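Local coordinates for polysaccharide deacetylase (Bacillus anthracis, PDB 2J13), which probably removes acetyl groups from amino sugars of bacterial cell-wall peptidoglycan, as a zinc-containing family 4 carbohydrate esterase, at residues A[151-156]-A[173-178]. Residues are numbered along the deposited sequence; the frame is centred on the assembly and turned at random.
Sequences VRPPRG and NVFWSL. With CAC (cacodylate ion), chain H.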
loop_
_atom_site.group_PDB
_atom_site.type_symbol
_atom_site.label_atom_id
_atom_site.label_comp_id
_atom_site.label_asym_id
_atom_site.label_seq_id
_atom_site.Cartn_x
_atom_site.Cartn_y
_atom_site.Cartn_z
ATOM N N VAL A 151 -0.674 -4.895 4.457
ATOM C CA VAL A 151 0.761 -5.024 4.282
ATOM C C VAL A 151 1.070 -4.992 2.795
ATOM O O VAL A 151 0.417 -5.675 2.040
ATOM C CB VAL A 151 1.280 -6.336 4.923
ATOM C CG1 VAL A 151 2.676 -6.655 4.433
ATOM C CG2 VAL A 151 1.214 -6.194 6.448
ATOM N N ARG A 152 2.071 -4.227 2.392
ATOM C CA ARG A 152 2.644 -4.339 1.036
ATOM C C ARG A 152 4.122 -4.752 1.170
ATOM O O ARG A 152 4.923 -4.060 1.808
ATOM C CB ARG A 152 2.537 -3.023 0.289
ATOM C CG ARG A 152 3.045 -3.090 -1.146
ATOM C CD ARG A 152 2.695 -1.890 -1.917
ATOM N NE ARG A 152 1.308 -1.894 -2.335
ATOM C CZ ARG A 152 0.680 -0.803 -2.753
ATOM N NH1 ARG A 152 1.280 0.375 -2.669
ATOM N NH2 ARG A 152 -0.558 -0.892 -3.146
ATOM N N PRO A 153 4.498 -5.898 0.593
ATOM C CA PRO A 153 5.869 -6.344 0.732
ATOM C C PRO A 153 6.900 -5.452 0.055
ATOM O O PRO A 153 6.644 -4.934 -1.057
ATOM C CB PRO A 153 5.862 -7.740 0.037
ATOM C CG PRO A 153 4.546 -8.092 -0.156
ATOM C CD PRO A 153 3.688 -6.867 -0.161
ATOM N N PRO A 154 8.061 -5.249 0.698
ATOM C CA PRO A 154 9.152 -4.530 0.056
ATOM C C PRO A 154 9.442 -5.044 -1.338
ATOM O O PRO A 154 9.549 -6.261 -1.546
ATOM C CB PRO A 154 10.304 -4.778 1.004
ATOM C CG PRO A 154 9.643 -4.833 2.293
ATOM C CD PRO A 154 8.448 -5.629 2.075
ATOM N N ARG A 155 9.527 -4.123 -2.278
ATOM C CA ARG A 155 9.784 -4.423 -3.701
ATOM C C ARG A 155 8.777 -5.344 -4.390
ATOM O O ARG A 155 9.003 -5.783 -5.545
ATOM C CB ARG A 155 11.226 -4.925 -3.851
ATOM C CG ARG A 155 12.272 -4.014 -3.334
ATOM C CD ARG A 155 13.722 -4.601 -3.418
ATOM N NE ARG A 155 14.553 -3.756 -2.569
ATOM C CZ ARG A 155 14.659 -3.837 -1.233
ATOM N NH1 ARG A 155 14.087 -4.830 -0.509
ATOM N NH2 ARG A 155 15.383 -2.915 -0.603
ATOM N N GLY A 156 7.628 -5.592 -3.760
ATOM C CA GLY A 156 6.630 -6.502 -4.280
ATOM C C GLY A 156 7.128 -7.943 -4.360
ATOM O O GLY A 156 6.583 -8.756 -5.114
ATOM N N ASN A 173 -2.351 -8.956 2.080
ATOM C CA ASN A 173 -1.214 -8.708 1.231
ATOM C C ASN A 173 -1.734 -7.838 0.065
ATOM O O ASN A 173 -2.477 -8.335 -0.794
ATOM C CB ASN A 173 -0.742 -10.028 0.648
ATOM C CG ASN A 173 -0.080 -10.954 1.692
ATOM O OD1 ASN A 173 1.055 -10.704 2.104
ATOM N ND2 ASN A 173 -0.785 -12.032 2.095
ATOM N N VAL A 174 -1.293 -6.594 0.013
ATOM C CA VAL A 174 -1.854 -5.614 -0.921
ATOM C C VAL A 174 -0.814 -5.250 -1.960
ATOM O O VAL A 174 0.199 -4.613 -1.652
ATOM C CB VAL A 174 -2.331 -4.353 -0.207
ATOM C CG1 VAL A 174 -2.988 -3.422 -1.225
ATOM C CG2 VAL A 174 -3.290 -4.683 0.933
ATOM N N PHE A 175 -1.064 -5.671 -3.208
ATOM C CA PHE A 175 -0.189 -5.349 -4.320
ATOM C C PHE A 175 -0.771 -4.170 -5.083
ATOM O O PHE A 175 -1.348 -3.313 -4.448
ATOM C CB PHE A 175 0.054 -6.611 -5.148
ATOM C CG PHE A 175 0.860 -7.626 -4.407
ATOM C CD1 PHE A 175 2.231 -7.539 -4.374
ATOM C CD2 PHE A 175 0.246 -8.615 -3.711
ATOM C CE1 PHE A 175 2.982 -8.468 -3.662
ATOM C CE2 PHE A 175 0.997 -9.562 -3.009
ATOM C CZ PHE A 175 2.349 -9.465 -2.994
ATOM N N TRP A 176 -0.656 -4.120 -6.401
ATOM C CA TRP A 176 -1.163 -2.960 -7.180
ATOM C C TRP A 176 -1.438 -3.408 -8.591
ATOM O O TRP A 176 -0.956 -4.456 -9.012
ATOM C CB TRP A 176 -0.165 -1.797 -7.191
ATOM C CG TRP A 176 1.161 -2.103 -7.765
ATOM C CD1 TRP A 176 1.579 -1.940 -9.046
ATOM C CD2 TRP A 176 2.274 -2.674 -7.056
ATOM N NE1 TRP A 176 2.882 -2.349 -9.187
ATOM C CE2 TRP A 176 3.331 -2.815 -7.977
ATOM C CE3 TRP A 176 2.473 -3.083 -5.735
ATOM C CZ2 TRP A 176 4.567 -3.348 -7.616
ATOM C CZ3 TRP A 176 3.691 -3.604 -5.392
ATOM C CH2 TRP A 176 4.721 -3.740 -6.317
ATOM N N SER A 177 -2.174 -2.596 -9.327
ATOM C CA SER A 177 -2.406 -2.896 -10.744
ATOM C C SER A 177 -1.790 -1.924 -11.731
ATOM O O SER A 177 -1.562 -2.288 -12.917
ATOM C CB SER A 177 -3.892 -3.091 -11.000
ATOM O OG SER A 177 -4.594 -1.879 -10.882
ATOM N N LEU A 178 -1.426 -0.745 -11.249
ATOM C CA LEU A 178 -0.802 0.275 -12.038
ATOM C C LEU A 178 0.177 1.017 -11.172
ATOM O O LEU A 178 -0.207 1.492 -10.117
ATOM C CB LEU A 178 -1.910 1.238 -12.476
ATOM C CG LEU A 178 -1.879 1.796 -13.882
ATOM C CD1 LEU A 178 -1.803 0.652 -14.912
ATOM C CD2 LEU A 178 -3.134 2.654 -14.020
HETATM AS AS CAC H . 8.242 -0.621 -3.684
HETATM O O1 CAC H . 7.391 0.784 -3.240
HETATM O O2 CAC H . 8.940 -1.335 -2.280
HETATM C C1 CAC H . 6.954 -1.876 -4.431
HETATM C C2 CAC H . 9.677 -0.256 -4.978
#
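Val151 and Asn173 form a parallel beta bridge between strands 150-151 and 172-174, and the 2.8 Å hydrogen bond from Val174 N to Val151 O runs nearly along the C=O axis. The chains diverge only after Arg152 and Val174, where the buried Arg152 side chain reaches across to 173-178. Its CG is anti to the backbone N (chi1 -177°), and a bend at chi3 turns the guanidinium edge onto two successive carbonyls. Arg152 NE donates to Val174 O at 3.0 Å, close to the guanidinium plane, while its NH2 reaches Phe175 O at 2.9 Å along a more bent path; both donors sit above the carbonyl planes. Arg152 NH1 forms a salt bridge with Asp62, which probably offsets the buried charge, and a hydrogen bond with Thr60 OG1. Trp176 CE3 lies over one guanidinium face, 3.8 Å from Arg152 NE, with the planes steeply crossed at 77°. Pro153 CG meets Phe175 CZ at 3.8 Å.

The looser side is at the turn, where exposed Arg155 starts away from 173-178 and is held by Asp119. Arg155 N donates to O2 of a cacodylate probably from the crystallisation liquor (2.8 Å), and Trp176 CH2 touches its methyl C1. With Arg152 O hydrogen-bonded to zinc ligand His113, 151-156 probably forms one wall of the active-site groove in the NodB-type deacetylase fold.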